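Local coordinates for response regulator receiver protein (Paraburkholderia phymatum, PDB 5TE9) that probably acts as a phosphorylation-controlled receiver module in bacterial two-component signalling, at residues A54-E57 / F58-E62; P81-S84 / G85-L89. All coordinates share one frame; numbering follows the deposited sequence.

Overall arrangement
Contacts 1 and 2 lie on two neighbouring helices of a CheY-like receiver domain, with centres about 12 Å apart. Contact 1 closes the C-terminal end of helix 52-60 with a Schellman motif; contact 2, later in the chain, opens helix 85-94 with a capping box. The two meet directly: Met56 of contact 1 packs against Lys83 and Val88 of contact 2, and Ala55 also reaches Val88. Arg60 and, more weakly, Lys83 both pair with Glu91, tying the helices together beside strand 71-76. That strand, the middle one of the five-stranded parallel sheet, runs between the contacts in sequence and leads to Asp77, the predicted phosphorylation site, unmodified here.

Contact 1: A54-E57 / F58-E62; sequences AAME and FLRRE
Met56 folds back on itself, its side chain bent at chi2 (-50°) and chi3 (-63°), and this brings the methyl CE to the Arg60 guanidinium one turn later. Arg60 runs straight from CG to NE, and Met56 CE lies 3.4 Å from Arg60 NH2, approaching the flat group obliquely. Arg60 NH2 also makes a salt bridge to Glu91 of helix 85-94, so the group is held between the acid and the thioether's methyl. On the buried side, Met56 SD lies 4.1 Å from Leu59 CD1. Leu59 itself leans on the sheet at Leu21 and Ile74. The aliphatic part of Arg60 lies alongside the backbone, with Arg60 CG 3.1 Å from Met56 O. That oxygen, Met56 O, also accepts the helical bond from Arg60 N at 2.9 Å. At the outer edge, Glu57 CG approaches Glu62 O to 3.6 Å as the chain turns away. Glu62 N donates an almost straight bond to Glu57 O (3.0 Å, 169°), in the carbonyl plane, and Arg61 N bonds back to Phe58 O at 2.9 Å. Arg61 has left helical geometry with a positive phi. Together these features make a Schellman motif, the C-terminal cap of helix 52-60 in this receiver fold.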
ATOM      1  N   ALA A  54      10.717   7.445 -26.393  1.00 61.72           N
ATOM      2  CA  ALA A  54      11.299   6.520 -25.429  1.00 63.70           C
ATOM      3  C   ALA A  54      10.249   5.577 -24.854  1.00 63.17           C
ATOM      4  O   ALA A  54      10.565   4.422 -24.543  1.00 62.61           O
ATOM      5  CB  ALA A  54      12.003   7.291 -24.308  1.00 58.43           C
ATOM      6  N   ALA A  55       9.004   6.041 -24.712  1.00 64.18           N
ATOM      7  CA  ALA A  55       7.952   5.190 -24.151  1.00 60.92           C
ATOM      8  C   ALA A  55       7.657   4.013 -25.068  1.00 59.01           C
ATOM      9  O   ALA A  55       7.545   2.868 -24.616  1.00 57.52           O
ATOM     10  CB  ALA A  55       6.686   6.006 -23.898  1.00 57.05           C
ATOM     11  N   MET A  56       7.545   4.272 -26.366  1.00 62.77           N
ATOM     12  CA  MET A  56       7.353   3.178 -27.308  1.00 69.99           C
ATOM     13  C   MET A  56       8.596   2.300 -27.416  1.00 72.66           C
ATOM     14  O   MET A  56       8.479   1.095 -27.657  1.00 75.23           O
ATOM     15  CB  MET A  56       6.964   3.735 -28.677  1.00 70.59           C
ATOM     16  CG  MET A  56       5.705   4.572 -28.631  1.00 67.73           C
ATOM     17  SD  MET A  56       4.369   3.704 -27.781  1.00 60.79           S
ATOM     18  CE  MET A  56       4.149   2.294 -28.873  1.00 59.75           C
ATOM     19  N   GLU A  57       9.785   2.878 -27.250  1.00 70.39           N
ATOM     20  CA  GLU A  57      10.995   2.063 -27.213  1.00 71.89           C
ATOM     21  C   GLU A  57      10.948   1.077 -26.051  1.00 70.66           C
ATOM     22  O   GLU A  57      11.386  -0.072 -26.179  1.00 74.00           O
ATOM     23  CB  GLU A  57      12.220   2.968 -27.098  1.00 72.60           C
ATOM     24  CG  GLU A  57      13.123   2.972 -28.307  1.00 78.79           C
ATOM     25  CD  GLU A  57      14.145   4.095 -28.271  1.00 86.76           C
ATOM     26  OE1 GLU A  57      14.403   4.649 -27.179  1.00 84.75           O
ATOM     27  OE2 GLU A  57      14.689   4.427 -29.348  1.00 97.39           O
ATOM     28  N   PHE A  58      10.416   1.521 -24.911  1.00 63.98           N
ATOM     29  CA  PHE A  58      10.264   0.655 -23.747  1.00 58.80           C
ATOM     30  C   PHE A  58       9.253  -0.455 -24.005  1.00 59.04           C
ATOM     31  O   PHE A  58       9.560  -1.640 -23.843  1.00 54.68           O
ATOM     32  CB  PHE A  58       9.826   1.494 -22.556  1.00 59.13           C
ATOM     33  CG  PHE A  58      10.052   0.828 -21.234  1.00 55.34           C
ATOM     34  CD1 PHE A  58      11.287   0.908 -20.612  1.00 54.21           C
ATOM     35  CD2 PHE A  58       9.036   0.121 -20.621  1.00 54.60           C
ATOM     36  CE1 PHE A  58      11.497   0.295 -19.387  1.00 59.17           C
ATOM     37  CE2 PHE A  58       9.237  -0.491 -19.397  1.00 53.40           C
ATOM     38  CZ  PHE A  58      10.469  -0.407 -18.781  1.00 54.31           C
ATOM     39  N   LEU A  59       8.036  -0.087 -24.409  1.00 52.33           N
ATOM     40  CA  LEU A  59       6.993  -1.080 -24.638  1.00 52.18           C
ATOM     41  C   LEU A  59       7.430  -2.117 -25.666  1.00 63.31           C
ATOM     42  O   LEU A  59       7.355  -3.328 -25.419  1.00 63.55           O
ATOM     43  CB  LEU A  59       5.710  -0.374 -25.075  1.00 51.28           C
ATOM     44  CG  LEU A  59       5.241   0.554 -23.950  1.00 54.29           C
ATOM     45  CD1 LEU A  59       4.081   1.406 -24.401  1.00 54.97           C
ATOM     46  CD2 LEU A  59       4.882  -0.260 -22.700  1.00 44.79           C
ATOM     47  N   ARG A  60       7.912  -1.658 -26.822  1.00 64.95           N
ATOM     48  CA  ARG A  60       8.350  -2.585 -27.852  1.00 73.78           C
ATOM     49  C   ARG A  60       9.652  -3.281 -27.481  1.00 78.49           C
ATOM     50  O   ARG A  60      10.036  -4.245 -28.154  1.00 86.12           O
ATOM     51  CB  ARG A  60       8.490  -1.838 -29.184  1.00 77.68           C
ATOM     52  CG  ARG A  60       7.262  -1.012 -29.538  1.00 76.83           C
ATOM     53  CD  ARG A  60       7.434  -0.285 -30.856  1.00 86.82           C
ATOM     54  NE  ARG A  60       6.284   0.557 -31.190  1.00 92.03           N
ATOM     55  CZ  ARG A  60       5.126   0.099 -31.658  1.00 95.04           C
ATOM     56  NH1 ARG A  60       4.949  -1.203 -31.837  1.00 96.70           N
ATOM     57  NH2 ARG A  60       4.139   0.941 -31.941  1.00 95.54           N
ATOM     58  N   ARG A  61      10.326  -2.818 -26.429  1.00 76.88           N
ATOM     59  CA  ARG A  61      11.570  -3.417 -25.949  1.00 78.62           C
ATOM     60  C   ARG A  61      12.618  -3.428 -27.056  1.00 80.75           C
ATOM     61  O   ARG A  61      13.175  -4.466 -27.416  1.00 85.13           O
ATOM     62  CB  ARG A  61      11.311  -4.814 -25.367  1.00 78.45           C
ATOM     63  CG  ARG A  61      10.203  -4.771 -24.289  1.00 70.03           C
ATOM     64  CD  ARG A  61       9.933  -6.091 -23.590  1.00 68.65           C
ATOM     65  NE  ARG A  61       9.212  -7.033 -24.433  1.00 73.34           N
ATOM     66  CZ  ARG A  61       8.731  -8.190 -24.000  1.00 72.63           C
ATOM     67  NH1 ARG A  61       8.891  -8.531 -22.731  1.00 71.10           N
ATOM     68  NH2 ARG A  61       8.088  -9.003 -24.827  1.00 73.38           N
ATOM     69  N   GLU A  62      12.870  -2.239 -27.602  1.00 82.40           N
ATOM     70  CA  GLU A  62      13.778  -2.026 -28.718  1.00 89.83           C
ATOM     71  C   GLU A  62      14.882  -1.049 -28.329  1.00 91.45           C
ATOM     72  O   GLU A  62      14.703  -0.197 -27.455  1.00 92.12           O
ATOM     73  CB  GLU A  62      13.034  -1.465 -29.935  1.00 92.45           C
ATOM     74  CG  GLU A  62      11.835  -2.271 -30.403  1.00 91.62           C
ATOM     75  CD  GLU A  62      11.041  -1.535 -31.478  1.00 87.87           C
ATOM     76  OE1 GLU A  62      11.088  -0.283 -31.490  1.00 81.29           O
ATOM     77  OE2 GLU A  62      10.373  -2.202 -32.301  1.00 88.43           O
TER

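Contact 2: P81-S84 / G85-L89; sequences PKKS and GREVL
Ser84 OG accepts from Arg86 N at 3.2 Å, with an N-H...O angle of 148°, and this is the N-cap bond at the start of helix 85-94. The hydroxyl oxygen is set anti to Ser84 N (chi1 174°), beside the carbonyl carbon, and so near the Arg86 amide. The Glu87 carboxylate reaches back to the amide that precedes the helix: the N-H of Ser84 N points almost straight at Glu87 OE2 (167°), although at 3.5 Å this bond is weak. The first regular helical bond follows, from Val88 N to Ser84 O at 3.2 Å, and Val88 CG2 packs against the same oxygen, Ser84 O, at 3.3 Å. In the next shell, the Lys83 side chain crosses that of Glu87 at about a right angle, with Lys83 CG 3.5 Å from Glu87 OE2. The aliphatic part of the lysine thus flanks the carboxylate, whereas its amine lies farther along, with Lys83 NZ 6.3 Å from Glu87 OE1 and in a long, weak ion pair with Glu91. Ser84 as N-cap with Glu87 three residues on forms a capping box. Outside it, Lys83 packs on Val53 and Met56 of helix 52-60. Val88 touches Met56 of helix 52-60 and Leu76 of strand 71-76, and Leu89 rests on Leu76 as well as on Val103 and Val105 of strand 103-107.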
ATOM      1  N   PRO A  81       7.322  15.701 -25.291  1.00 66.19           N
ATOM      2  CA  PRO A  81       8.095  16.095 -26.466  1.00 70.90           C
ATOM      3  C   PRO A  81       8.343  14.906 -27.384  1.00 72.56           C
ATOM      4  O   PRO A  81       8.182  13.747 -26.999  1.00 67.66           O
ATOM      5  CB  PRO A  81       9.411  16.617 -25.868  1.00 76.61           C
ATOM      6  CG  PRO A  81       9.223  16.601 -24.356  1.00 67.70           C
ATOM      7  CD  PRO A  81       8.173  15.596 -24.091  1.00 63.71           C
ATOM      8  N   LYS A  82       8.722  15.220 -28.632  1.00 76.02           N
ATOM      9  CA  LYS A  82       9.142  14.244 -29.637  1.00 77.79           C
ATOM     10  C   LYS A  82       8.013  13.336 -30.115  1.00 76.41           C
ATOM     11  O   LYS A  82       7.917  13.045 -31.312  1.00 94.75           O
ATOM     12  CB  LYS A  82      10.307  13.396 -29.121  1.00 76.18           C
ATOM     13  N   LYS A  83       7.157  12.881 -29.206  1.00 71.80           N
ATOM     14  CA  LYS A  83       6.013  12.045 -29.557  1.00 75.28           C
ATOM     15  C   LYS A  83       4.971  12.238 -28.469  1.00 67.24           C
ATOM     16  O   LYS A  83       5.286  12.123 -27.281  1.00 65.40           O
ATOM     17  CB  LYS A  83       6.409  10.568 -29.679  1.00 76.53           C
ATOM     18  CG  LYS A  83       5.636   9.748 -30.710  1.00 75.02           C
ATOM     19  CD  LYS A  83       6.028   8.273 -30.600  1.00 72.25           C
ATOM     20  CE  LYS A  83       6.343   7.637 -31.945  1.00 77.99           C
ATOM     21  NZ  LYS A  83       7.213   6.420 -31.821  1.00 73.49           N
ATOM     22  N   SER A  84       3.742  12.535 -28.871  1.00 68.08           N
ATOM     23  CA  SER A  84       2.760  13.068 -27.945  1.00 68.35           C
ATOM     24  C   SER A  84       2.221  11.982 -27.026  1.00 68.25           C
ATOM     25  O   SER A  84       2.451  10.786 -27.221  1.00 66.67           O
ATOM     26  CB  SER A  84       1.607  13.705 -28.701  1.00 69.63           C
ATOM     27  OG  SER A  84       0.598  14.095 -27.794  1.00 81.91           O
ATOM     28  N   GLY A  85       1.471  12.419 -26.013  1.00 66.48           N
ATOM     29  CA  GLY A  85       0.747  11.465 -25.195  1.00 69.25           C
ATOM     30  C   GLY A  85      -0.292  10.724 -26.012  1.00 71.72           C
ATOM     31  O   GLY A  85      -0.461   9.508 -25.868  1.00 67.68           O
ATOM     32  N   ARG A  86      -0.978  11.442 -26.904  1.00 73.46           N
ATOM     33  CA  ARG A  86      -1.993  10.820 -27.745  1.00 69.77           C
ATOM     34  C   ARG A  86      -1.385   9.775 -28.665  1.00 66.21           C
ATOM     35  O   ARG A  86      -1.925   8.673 -28.799  1.00 66.78           O
ATOM     36  CB  ARG A  86      -2.734  11.885 -28.549  1.00 78.11           C
ATOM     37  CG  ARG A  86      -3.863  12.548 -27.776  1.00 82.94           C
ATOM     38  CD  ARG A  86      -4.247  13.898 -28.378  1.00 92.23           C
ATOM     39  NE  ARG A  86      -4.947  14.744 -27.408  1.00 96.97           N
ATOM     40  CZ  ARG A  86      -4.382  15.297 -26.331  1.00 99.54           C
ATOM     41  NH1 ARG A  86      -3.092  15.103 -26.059  1.00 97.50           N
ATOM     42  NH2 ARG A  86      -5.110  16.055 -25.519  1.00100.44           N
ATOM     43  N   GLU A  87      -0.252  10.085 -29.296  1.00 70.08           N
ATOM     44  CA  GLU A  87       0.384   9.092 -30.160  1.00 77.04           C
ATOM     45  C   GLU A  87       0.706   7.816 -29.386  1.00 72.56           C
ATOM     46  O   GLU A  87       0.453   6.707 -29.873  1.00 74.22           O
ATOM     47  CB  GLU A  87       1.651   9.668 -30.804  1.00 83.36           C
ATOM     48  CG  GLU A  87       1.415  10.858 -31.724  1.00 89.93           C
ATOM     49  CD  GLU A  87       2.594  11.129 -32.646  1.00 96.65           C
ATOM     50  OE1 GLU A  87       2.697  10.461 -33.702  1.00100.82           O
ATOM     51  OE2 GLU A  87       3.422  12.005 -32.313  1.00 96.56           O
ATOM     52  N   VAL A  88       1.240   7.951 -28.172  1.00 67.40           N
ATOM     53  CA  VAL A  88       1.603   6.769 -27.391  1.00 64.49           C
ATOM     54  C   VAL A  88       0.373   5.908 -27.122  1.00 59.70           C
ATOM     55  O   VAL A  88       0.388   4.691 -27.342  1.00 58.63           O
ATOM     56  CB  VAL A  88       2.303   7.182 -26.083  1.00 57.03           C
ATOM     57  CG1 VAL A  88       2.422   5.978 -25.142  1.00 49.33           C
ATOM     58  CG2 VAL A  88       3.668   7.793 -26.382  1.00 54.63           C
ATOM     59  N   LEU A  89      -0.709   6.534 -26.647  1.00 58.21           N
ATOM     60  CA  LEU A  89      -1.949   5.805 -26.375  1.00 60.86           C
ATOM     61  C   LEU A  89      -2.502   5.138 -27.636  1.00 64.14           C
ATOM     62  O   LEU A  89      -2.913   3.971 -27.605  1.00 60.65           O
ATOM     63  CB  LEU A  89      -2.981   6.761 -25.785  1.00 63.28           C
ATOM     64  CG  LEU A  89      -4.058   6.174 -24.887  1.00 70.56           C
ATOM     65  CD1 LEU A  89      -3.502   4.997 -24.121  1.00 74.82           C
ATOM     66  CD2 LEU A  89      -4.516   7.238 -23.917  1.00 69.26           C
TER